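Local coordinates for penicillin-binding protein 1A (Mycobacterium tuberculosis, PDB 5CXW) that builds peptidoglycan as a two-domain enzyme, polymerising glycan strands and, through the penicillin-sensitive transpeptidase domain of this construct, cross-linking their peptides, at residues A[10-13]-A[14-18]; A[143-146]-A[147-151]; A[280-283]-A[284-288]; A[321-325]-A[326-330]; A[66-69]-A[70-73]. All coordinates share one frame; numbering follows the deposited sequence.

Interaction 1: A[10-13]-A[14-18]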
# COMPACT_ATOMS: atom_id res chain seq x y z
N GLN A 10 16.55 -8.63 -4.95
CA GLN A 10 16.31 -7.19 -5.11
C GLN A 10 17.54 -6.34 -4.91
O GLN A 10 17.74 -5.34 -5.59
CB GLN A 10 15.20 -6.72 -4.18
CG GLN A 10 13.81 -7.26 -4.48
CD GLN A 10 13.42 -6.93 -5.89
OE1 GLN A 10 13.50 -5.80 -6.30
NE2 GLN A 10 13.08 -7.94 -6.66
N VAL A 11 18.40 -6.74 -3.99
CA VAL A 11 19.66 -6.05 -3.81
C VAL A 11 20.55 -6.15 -5.06
O VAL A 11 21.12 -5.17 -5.50
CB VAL A 11 20.41 -6.59 -2.54
CG1 VAL A 11 21.85 -6.03 -2.45
CG2 VAL A 11 19.67 -6.26 -1.27
N THR A 12 20.66 -7.35 -5.62
CA THR A 12 21.41 -7.56 -6.84
C THR A 12 20.90 -6.71 -7.98
O THR A 12 21.68 -6.03 -8.66
CB THR A 12 21.36 -9.00 -7.28
OG1 THR A 12 21.98 -9.78 -6.27
CG2 THR A 12 22.12 -9.21 -8.60
N ARG A 13 19.58 -6.70 -8.15
CA ARG A 13 18.96 -5.91 -9.20
C ARG A 13 19.35 -4.45 -9.03
O ARG A 13 19.71 -3.78 -9.98
CB ARG A 13 17.43 -6.07 -9.12
CG ARG A 13 16.63 -5.63 -10.33
CD ARG A 13 15.14 -5.29 -9.97
NE ARG A 13 15.15 -3.87 -9.67
CZ ARG A 13 15.32 -3.28 -8.47
NH1 ARG A 13 15.37 -3.93 -7.26
NH2 ARG A 13 15.41 -1.96 -8.48
N GLU A 14 19.28 -3.95 -7.81
CA GLU A 14 19.58 -2.52 -7.56
C GLU A 14 21.09 -2.19 -7.78
O GLU A 14 21.45 -1.13 -8.31
CB GLU A 14 19.16 -2.17 -6.14
CG GLU A 14 19.27 -0.71 -5.80
CD GLU A 14 18.66 -0.41 -4.45
OE1 GLU A 14 17.55 -0.89 -4.17
OE2 GLU A 14 19.23 0.31 -3.65
N LEU A 15 21.96 -3.12 -7.36
CA LEU A 15 23.40 -2.93 -7.56
C LEU A 15 23.71 -2.88 -9.06
O LEU A 15 24.49 -2.04 -9.49
CB LEU A 15 24.22 -4.06 -6.89
CG LEU A 15 24.18 -4.04 -5.37
CD1 LEU A 15 24.68 -5.37 -4.82
CD2 LEU A 15 24.93 -2.84 -4.80
N LEU A 16 23.07 -3.76 -9.85
CA LEU A 16 23.25 -3.77 -11.30
C LEU A 16 22.91 -2.41 -11.93
O LEU A 16 23.67 -1.93 -12.77
CB LEU A 16 22.46 -4.90 -11.96
CG LEU A 16 23.16 -6.27 -12.10
CD1 LEU A 16 24.24 -6.57 -11.06
CD2 LEU A 16 22.22 -7.47 -12.26
N GLU A 17 21.81 -1.80 -11.51
CA GLU A 17 21.45 -0.47 -11.98
C GLU A 17 22.46 0.56 -11.51
O GLU A 17 22.98 1.34 -12.31
CB GLU A 17 20.05 -0.06 -11.53
CG GLU A 17 19.78 1.42 -11.75
CD GLU A 17 18.30 1.76 -11.72
OE1 GLU A 17 17.51 0.93 -11.23
OE2 GLU A 17 17.93 2.86 -12.19
N LEU A 18 22.78 0.52 -10.21
CA LEU A 18 23.69 1.50 -9.60
C LEU A 18 25.07 1.56 -10.27
O LEU A 18 25.65 2.63 -10.42
CB LEU A 18 23.89 1.18 -8.13
CG LEU A 18 24.09 2.32 -7.14
CD1 LEU A 18 24.35 1.72 -5.76
CD2 LEU A 18 25.18 3.30 -7.54
O HOH W 1 15.58 -1.14 -5.98
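Arg13 and Glu14 meet through a water. Arg13 NH2 donates to water 1, which lies at the edge of the guanidinium and in its plane, and the water in turn donates a hydrogen bond to Glu14 OE1, 2.7 Å away. The two charged groups are therefore coupled without touching: Arg13 NH1 stays 4.9 Å from Glu14 OE1. The guanidinium reaches this place because the long arginine chain, stretched as far as CD, bends sharply at chi3 (91°), which folds it back with the Glu14 backbone N over one face. NH1 also donates to Gln10 OE1 at 2.8 Å, a weak bond with an angle of 119°.

All these residues belong to helix 2-19, whose backbone bonds from Glu14 N to Gln10 O through Glu17 N to Arg13 O set the i to i+4 spacing. On its apolar side Val11 CG1 lies 3.7 Å from Leu15 CD1, the two side chains side by side and pointing the same way. These branched aliphatic residues suit a buried face, where strands 32-35 and 233-237 pack on them through Val33 and Val233. Thr12 and Leu16 run alongside each other in the same manner, CG2 to CD2 4.1 Å, and both touch Leu26 of helix 23-29; the threonine hydroxyl bonds back to Glu8 O within its own helix. Further out, the Glu14 carboxylate is held by two backbone amides, OE1 taking Phe232 N and OE2 taking Val233 N.

Interaction 2: A[143-146]-A[147-151]. With 35P ((2R,4S)-5,5-dimethyl-2-{(1R)-2-oxo-1-[(phenoxyacetyl)amino]ethyl}-1,3-thiazolidine-4-carboxylic acid), chain C.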
# COMPACT_ATOMS: atom_id res chain seq x y z
N ILE A 143 -16.80 12.50 2.41
CA ILE A 143 -15.81 11.59 1.83
C ILE A 143 -14.80 10.98 2.83
O ILE A 143 -14.23 9.92 2.55
CB ILE A 143 -15.12 12.20 0.62
CG1 ILE A 143 -14.32 13.44 0.94
CG2 ILE A 143 -16.13 12.46 -0.48
CD1 ILE A 143 -13.54 13.99 -0.28
N ALA A 144 -14.60 11.58 3.97
CA ALA A 144 -13.82 10.95 5.04
C ALA A 144 -14.57 9.74 5.67
O ALA A 144 -13.97 8.65 5.84
CB ALA A 144 -13.48 11.92 6.10
N GLU A 145 -15.85 9.94 5.95
CA GLU A 145 -16.70 8.87 6.47
C GLU A 145 -16.82 7.75 5.43
O GLU A 145 -16.74 6.58 5.78
CB GLU A 145 -18.05 9.44 6.88
CG GLU A 145 -19.07 8.42 7.38
CD GLU A 145 -18.95 8.02 8.82
OE1 GLU A 145 -19.75 7.16 9.24
OE2 GLU A 145 -18.09 8.57 9.53
N ALA A 146 -16.98 8.11 4.15
CA ALA A 146 -17.09 7.08 3.11
C ALA A 146 -15.77 6.32 2.93
O ALA A 146 -15.83 5.19 2.52
CB ALA A 146 -17.54 7.70 1.78
N LEU A 147 -14.64 6.93 3.26
CA LEU A 147 -13.37 6.20 3.16
C LEU A 147 -13.32 5.14 4.28
O LEU A 147 -12.96 3.97 4.05
CB LEU A 147 -12.16 7.11 3.27
CG LEU A 147 -10.80 6.41 3.04
CD1 LEU A 147 -10.56 6.02 1.55
CD2 LEU A 147 -9.71 7.33 3.52
N LYS A 148 -13.64 5.58 5.48
CA LYS A 148 -13.65 4.66 6.66
C LYS A 148 -14.59 3.49 6.40
O LYS A 148 -14.24 2.34 6.61
CB LYS A 148 -14.00 5.45 7.92
CG LYS A 148 -14.07 4.58 9.17
CD LYS A 148 -14.42 5.40 10.41
CE LYS A 148 -15.80 6.00 10.41
NZ LYS A 148 -15.92 7.00 11.55
N MET A 149 -15.81 3.79 5.95
CA MET A 149 -16.80 2.72 5.71
C MET A 149 -16.54 1.95 4.42
O MET A 149 -17.16 0.91 4.16
CB MET A 149 -18.21 3.31 5.67
CG MET A 149 -18.65 3.83 7.01
SD MET A 149 -20.28 4.64 6.86
CE MET A 149 -21.26 3.20 6.51
N SER A 150 -15.62 2.48 3.63
CA SER A 150 -15.19 1.95 2.35
C SER A 150 -16.35 1.77 1.38
O SER A 150 -16.65 0.67 0.92
CB SER A 150 -14.34 0.70 2.51
OG SER A 150 -13.49 0.63 1.36
N LEU A 151 -17.03 2.88 1.15
CA LEU A 151 -18.18 2.85 0.26
C LEU A 151 -17.78 2.97 -1.19
O LEU A 151 -17.33 4.03 -1.61
CB LEU A 151 -19.19 3.91 0.67
CG LEU A 151 -19.63 3.81 2.15
CD1 LEU A 151 -20.55 5.00 2.44
CD2 LEU A 151 -20.27 2.51 2.45
C24 35P C . -18.15 -7.82 -4.32
C23 35P C . -18.57 -9.13 -4.54
C22 35P C . -17.87 -10.19 -4.00
C21 35P C . -16.75 -9.97 -3.21
C20 35P C . -16.32 -8.68 -2.97
C19 35P C . -17.04 -7.59 -3.52
O1 35P C . -16.68 -6.28 -3.31
C2 35P C . -15.71 -5.99 -2.30
C3 35P C . -15.71 -4.51 -2.05
O18 35P C . -16.71 -3.85 -2.27
N4 35P C . -14.56 -4.04 -1.57
C5 35P C . -14.41 -2.64 -1.21
C6 35P C . -12.97 -2.33 -1.29
O17 35P C . -12.04 -3.17 -1.26
C8 35P C . -14.91 -2.28 0.25
N7 35P C . -13.67 -2.34 0.99
S11 35P C . -15.96 -3.35 1.07
C10 35P C . -14.86 -3.94 2.27
C12 35P C . -15.00 -5.46 2.41
C15 35P C . -15.07 -3.35 3.64
C9 35P C . -13.49 -3.59 1.69
C13 35P C . -12.30 -3.47 2.59
O14 35P C . -12.00 -2.30 2.98
O16 35P C . -11.68 -4.52 2.85
O HOH W 2 -18.55 7.21 11.93
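A Schellman motif ends helix 143-149 and delivers Ser150 to the penicillin pocket, with Ala146 and Leu151 closing the turn. Leu151 N donates to Ala146 O at 2.9 Å, in the carbonyl plane and nearly straight (167°), while a weak bond joins Ser150 N to Leu147 O. Ser150 is the residue with positive phi, and Leu151 turns back so that its CD1 packs 4.1 Å from Ala146 CB. The small methyl of Ala146 suits this buried place, where Ser154 and Tyr155 of the next helix also touch it.

On the outer side of the helix, in one of the two conformers of Glu145, its OE2 forms a long salt bridge to Lys148 NZ at 3.4 Å, whose direct hydrogen bond is weak. Water 2 bridges the same pair, accepting from NZ and donating to OE2. In that conformer a bend at chi2 (83°) also brings Glu145 OE1 3.5 Å from Met149 SD, the two side chains crossing at a slant.

The helix end matters because the Ser150 side chain lies about 3 Å from that of Ser97, the acyl-ester nucleophile by similarity. Lys100 and Lys291 both bond to its hydroxyl, consistent with the second-motif serine of the SxN type in penicillin-binding proteins. Swung away from its own amide nitrogen (chi1 -153°), Ser150 OG faces the bound, ring-opened penicillin V, whose thiazolidine N7 donates to Ser150 OG at 3.0 Å.

Interaction 3: A[280-283]-A[284-288]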
# COMPACT_ATOMS: atom_id res chain seq x y z
N HIS A 280 -7.90 -3.24 14.93
CA HIS A 280 -6.50 -3.46 14.69
C HIS A 280 -5.63 -2.25 14.95
O HIS A 280 -4.58 -2.07 14.33
CB HIS A 280 -6.29 -3.99 13.27
CG HIS A 280 -6.63 -5.42 13.12
ND1 HIS A 280 -7.87 -5.85 12.70
CD2 HIS A 280 -5.86 -6.54 13.27
CE1 HIS A 280 -7.87 -7.17 12.66
NE2 HIS A 280 -6.67 -7.61 13.03
N ASN A 281 -6.06 -1.43 15.91
CA ASN A 281 -5.22 -0.31 16.47
C ASN A 281 -3.87 -0.91 16.89
O ASN A 281 -3.83 -2.01 17.47
CB ASN A 281 -5.83 0.26 17.77
CG ASN A 281 -7.34 0.52 17.72
OD1 ASN A 281 -7.78 1.75 17.68
ND2 ASN A 281 -8.19 -0.60 17.82
N LEU A 282 -2.79 -0.16 16.66
CA LEU A 282 -1.47 -0.61 17.03
C LEU A 282 -1.35 -0.61 18.56
O LEU A 282 -2.10 0.09 19.30
CB LEU A 282 -0.40 0.32 16.42
CG LEU A 282 -0.38 0.31 14.88
CD1 LEU A 282 0.77 1.14 14.34
CD2 LEU A 282 -0.31 -1.12 14.35
N ALA A 283 -0.40 -1.41 19.04
CA ALA A 283 -0.20 -1.55 20.47
C ALA A 283 0.22 -0.25 21.20
O ALA A 283 0.86 0.62 20.62
CB ALA A 283 0.78 -2.66 20.73
N GLY A 284 -0.14 -0.16 22.47
CA GLY A 284 0.37 0.88 23.35
C GLY A 284 -0.14 2.27 23.01
O GLY A 284 0.54 3.27 23.28
N GLY A 285 -1.34 2.33 22.43
CA GLY A 285 -1.95 3.59 22.02
C GLY A 285 -1.31 4.29 20.85
O GLY A 285 -1.48 5.49 20.64
N ARG A 286 -0.53 3.56 20.08
CA ARG A 286 0.17 4.19 18.98
C ARG A 286 -0.81 4.53 17.86
O ARG A 286 -1.47 3.64 17.34
CB ARG A 286 1.27 3.26 18.49
CG ARG A 286 2.19 3.89 17.49
CD ARG A 286 3.20 2.91 16.95
NE ARG A 286 4.07 2.33 17.97
CZ ARG A 286 5.23 2.87 18.38
NH1 ARG A 286 5.69 4.00 17.89
NH2 ARG A 286 5.95 2.21 19.24
N ASP A 287 -0.86 5.78 17.44
CA ASP A 287 -1.73 6.20 16.33
C ASP A 287 -1.22 5.62 15.01
O ASP A 287 -0.02 5.38 14.81
CB ASP A 287 -1.78 7.74 16.16
CG ASP A 287 -2.42 8.46 17.34
OD1 ASP A 287 -3.02 7.76 18.18
OD2 ASP A 287 -2.28 9.73 17.46
N SER A 288 -2.13 5.47 14.06
CA SER A 288 -1.75 5.02 12.74
C SER A 288 -2.76 5.54 11.73
O SER A 288 -3.78 6.07 12.11
CB SER A 288 -1.77 3.47 12.66
OG SER A 288 -3.06 2.96 12.86
O HOH W 3 -3.31 2.50 15.53
O HOH W 4 -3.35 0.45 21.71
O HOH W 5 -3.53 2.50 19.11
O HOH W 6 2.64 -0.17 18.48
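Apolar contact comes first: Leu282 lies across Arg286, its CB 4.0 Å from Arg286 CB, and its CD1 continues to Ser288 CB at 3.8 Å. The aliphatic part of the arginine joins in through CD, so a long polar residue serves here partly as a hydrocarbon. An apolar leucine suits this buried side, where Trp348 of helix 343-356 packs on it and on Ser288.

A single direct hydrogen bond crosses the turn, from Arg286 N to Ala283 O at 3.3 Å. The donor stands 53° out of the carbonyl plane. It closes a type I' beta turn with Gly284 and Gly285 at its corners, both with positive phi, a backbone shape that favours glycine.

Water makes further links. Water 3 accepts from Leu282 N, donates to Arg286 O and bonds Ser288 OG; water 4 joins Leu282 O to Gly285 N. Water 6 lies in the guanidinium plane, accepting from Arg286 NE at 2.9 Å and donating to Ala283 O.

Beyond the turn, the arginine end bonds to Thr359 O and, weakly, to Ser360 O. In this loop, leading from helix 273-276 into strand 289-296, ordered waters thus share the polar backbone groups with the side chains of Lys349, Asp353 and Asn361.

Interaction 4: A[321-325]-A[326-330]; sequences VGTVK and GDEPL
Thr323 meets Gly326, Glu328 and Leu330 where strand 315-323 of the central antiparallel sheet runs out into the loop that precedes helix 343-356. From CB its two branches part. The methyl CG2 goes to the apolar side, 3.7 Å from Glu328 CG and 3.8 Å from Leu330 CD1; the threonine and leucine slide past each other in opposite directions, whereas the glutamate crosses at a slant. The hydroxyl OG1 sits between the backbone N and the carbonyl carbon (chi1 74°), and this rotation turns it into the loop, where it accepts a weak bond from Gly326 N at 3.2 Å. Gly326 N makes a second weak bond, to Thr323 O, so one amide is shared between a residue's backbone and side chain. A branched residue with both a methyl and a hydroxyl suits this boundary of core and water.

Gly326 has positive phi (63°), a conformation that favours glycine. Leu330 returns to the strand: its CD1 rests 3.7 Å from Gly322 C, and its CD2 lies 3.5 Å from Val321 O. On the exposed side of the turn, Asp327 runs alongside Lys325, OD1 to CB 3.5 Å, their charged atoms too distant for a salt bridge. Two waters also bond the hydroxyl: water 7, which donates to Glu328 O, and water 8, which lies 2.9 Å from Thr323 OG1 and accepts from Lys325 N.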
# COMPACT_ATOMS: atom_id res chain seq x y z
N VAL A 321 -2.71 -10.61 1.19
CA VAL A 321 -2.93 -12.03 1.30
C VAL A 321 -3.75 -12.47 0.09
O VAL A 321 -4.73 -11.82 -0.31
CB VAL A 321 -3.64 -12.40 2.62
CG1 VAL A 321 -3.92 -13.90 2.67
CG2 VAL A 321 -2.82 -11.96 3.83
N GLY A 322 -3.40 -13.62 -0.49
CA GLY A 322 -4.16 -14.20 -1.61
C GLY A 322 -3.76 -15.65 -1.77
O GLY A 322 -3.26 -16.27 -0.81
N THR A 323 -3.95 -16.18 -2.96
CA THR A 323 -3.54 -17.54 -3.23
C THR A 323 -2.52 -17.62 -4.33
O THR A 323 -2.39 -16.70 -5.16
CB THR A 323 -4.71 -18.49 -3.57
OG1 THR A 323 -5.22 -18.26 -4.90
CG2 THR A 323 -5.84 -18.36 -2.54
N VAL A 324 -1.80 -18.75 -4.39
CA VAL A 324 -0.66 -18.80 -5.28
C VAL A 324 -1.01 -18.65 -6.77
O VAL A 324 -0.26 -18.02 -7.50
CB VAL A 324 0.16 -20.09 -5.06
CG1 VAL A 324 -0.70 -21.32 -5.21
CG2 VAL A 324 1.37 -20.10 -5.96
N LYS A 325 -2.11 -19.21 -7.23
CA LYS A 325 -2.55 -19.02 -8.64
C LYS A 325 -3.60 -17.94 -8.82
O LYS A 325 -3.93 -17.62 -9.94
CB LYS A 325 -3.08 -20.32 -9.25
CG LYS A 325 -1.99 -21.27 -9.69
CD LYS A 325 -2.56 -22.40 -10.52
CE LYS A 325 -1.46 -23.20 -11.19
NZ LYS A 325 -1.93 -24.51 -11.72
N GLY A 326 -4.12 -17.37 -7.74
CA GLY A 326 -5.03 -16.28 -7.82
C GLY A 326 -6.33 -16.57 -8.51
O GLY A 326 -6.91 -15.66 -9.09
N ASP A 327 -6.76 -17.82 -8.42
CA ASP A 327 -7.92 -18.37 -9.14
C ASP A 327 -8.85 -19.18 -8.21
O ASP A 327 -9.49 -20.13 -8.65
CB ASP A 327 -7.40 -19.36 -10.21
CG ASP A 327 -6.73 -20.57 -9.60
OD1 ASP A 327 -6.47 -20.60 -8.36
OD2 ASP A 327 -6.45 -21.53 -10.34
N GLU A 328 -8.87 -18.87 -6.92
CA GLU A 328 -9.77 -19.58 -6.00
C GLU A 328 -10.22 -18.58 -4.93
O GLU A 328 -9.40 -17.76 -4.48
CB GLU A 328 -9.10 -20.84 -5.42
CG GLU A 328 -8.27 -20.72 -4.14
CD GLU A 328 -7.78 -22.06 -3.54
OE1 GLU A 328 -7.89 -23.12 -4.21
OE2 GLU A 328 -7.26 -22.09 -2.38
N PRO A 329 -11.50 -18.60 -4.54
CA PRO A 329 -11.93 -17.77 -3.44
C PRO A 329 -11.03 -17.91 -2.22
O PRO A 329 -10.61 -19.02 -1.88
CB PRO A 329 -13.30 -18.35 -3.11
CG PRO A 329 -13.82 -18.73 -4.47
CD PRO A 329 -12.64 -19.36 -5.12
N LEU A 330 -10.82 -16.80 -1.53
CA LEU A 330 -9.91 -16.74 -0.44
C LEU A 330 -10.65 -16.94 0.88
O LEU A 330 -11.48 -16.11 1.24
CB LEU A 330 -9.19 -15.39 -0.51
CG LEU A 330 -8.08 -15.11 0.47
CD1 LEU A 330 -6.85 -16.00 0.26
CD2 LEU A 330 -7.69 -13.63 0.42
O HOH W 7 -7.17 -16.73 -5.34
O HOH W 8 -4.19 -20.79 -5.93

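Interaction 5: A[66-69]-A[70-73]; sequences SIDP and HNGA
One aspartate organises this turn through both its backbone and its side chain: Asp68 O accepts from two successive amides, Asn71 N and Gly72 N, while Asp68 OD1 takes His70 N. This is the turn of the beta hairpin formed by strands 60-67 and 74-78, neighbours in the antiparallel sheet of the transpeptidase domain. Of the carbonyl's two donors, Gly72 N is the nearer at 2.8 Å and lies almost in line with C=O, whereas Asn71 N stands 52° above the carbonyl plane. Asp68 N bonds to Ala73 O at 2.9 Å, in that carbonyl's plane, and closes the turn at its base.

Asp68 CG is anti to the backbone N (chi1 -174°), which carries the carboxylate over the turn; His70 N meets OD1 at 2.9 Å from above the carboxylate plane. OD2 has a salt-bridge partner in Arg75 of the next strand, which probably favours the ionised carboxylate.

Asn71 suits its place because its amide can accept from the chain ahead: OD1 takes Ala73 N at 3.0 Å, an Asx turn. Gly72, with positive phi, occupies a conformation in which a side chain would press on the preceding carbonyl. On the side toward helix 211-222, Ile67 CG2 packs 3.9 Å from Gly72 C. The exposed His70 ring, its plane 68° from the carboxylate, is tied to Asp68 by water 9, which lies at the ring edge 2.7 Å from ND1 and donates to Asp68 OD2.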
# COMPACT_ATOMS: atom_id res chain seq x y z
N SER A 66 7.71 -3.00 4.21
CA SER A 66 7.73 -1.88 5.09
C SER A 66 8.81 -0.91 4.63
O SER A 66 9.99 -1.36 4.41
CB SER A 66 8.08 -2.33 6.51
OG SER A 66 7.11 -3.25 7.03
N ILE A 67 8.43 0.36 4.49
CA ILE A 67 9.32 1.41 4.03
C ILE A 67 9.39 2.56 5.03
O ILE A 67 8.37 2.96 5.64
CB ILE A 67 8.82 1.92 2.67
CG1 ILE A 67 9.16 0.85 1.60
CG2 ILE A 67 9.49 3.23 2.26
CD1 ILE A 67 8.55 1.07 0.27
N ASP A 68 10.60 3.07 5.24
CA ASP A 68 10.86 4.26 6.03
C ASP A 68 10.45 5.53 5.26
O ASP A 68 11.08 5.88 4.26
CB ASP A 68 12.34 4.30 6.38
CG ASP A 68 12.71 5.43 7.33
OD1 ASP A 68 11.90 6.34 7.56
OD2 ASP A 68 13.87 5.34 7.83
N PRO A 69 9.38 6.23 5.68
CA PRO A 69 8.99 7.43 4.96
C PRO A 69 10.02 8.56 4.94
O PRO A 69 9.93 9.49 4.10
CB PRO A 69 7.70 7.89 5.72
CG PRO A 69 7.17 6.62 6.36
CD PRO A 69 8.47 6.00 6.83
N HIS A 70 10.95 8.53 5.90
CA HIS A 70 11.99 9.56 5.93
C HIS A 70 12.93 9.52 4.73
O HIS A 70 13.62 10.52 4.42
CB HIS A 70 12.81 9.51 7.21
CG HIS A 70 11.99 9.51 8.46
ND1 HIS A 70 12.39 8.84 9.61
CD2 HIS A 70 10.87 10.16 8.79
CE1 HIS A 70 11.49 9.02 10.56
NE2 HIS A 70 10.56 9.82 10.09
N ASN A 71 13.09 8.35 4.15
CA ASN A 71 14.08 8.22 3.09
C ASN A 71 13.86 7.18 2.02
O ASN A 71 14.70 7.06 1.16
CB ASN A 71 15.43 7.97 3.79
CG ASN A 71 15.35 6.80 4.70
OD1 ASN A 71 14.57 5.90 4.53
ND2 ASN A 71 16.16 6.84 5.75
N GLY A 72 12.77 6.41 2.08
CA GLY A 72 12.52 5.38 1.04
C GLY A 72 13.17 4.05 1.32
O GLY A 72 13.02 3.11 0.52
N ALA A 73 13.88 3.92 2.44
CA ALA A 73 14.60 2.67 2.77
C ALA A 73 13.64 1.53 3.03
O ALA A 73 12.65 1.68 3.73
CB ALA A 73 15.50 2.91 3.97
O HOH W 9 14.63 7.26 9.43

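Overall arrangement
Along the chain the order is interaction 1, 5, 2, 3 and 4, and none touches another. Interactions 2 to 5 all lie in the transpeptidase domain. Interactions 4 and 5 belong to adjacent strands of one antiparallel sheet, 315-323 and 60-67, yet their centres are 29 Å apart. Interaction 3 leads into strand 289-296, an edge strand of that sheet; the hairpin of interaction 5 leads to the other edge, 74-78. These three are thus connections at strand ends, whereas interaction 2 supplies a residue of the penicillin pocket. Interactions 1 and 2 are about 40 Å apart between centres, so helix 2-19 lies well away from the pocket; interactions 1 and 5 approach to about 8 Å at their nearest atoms.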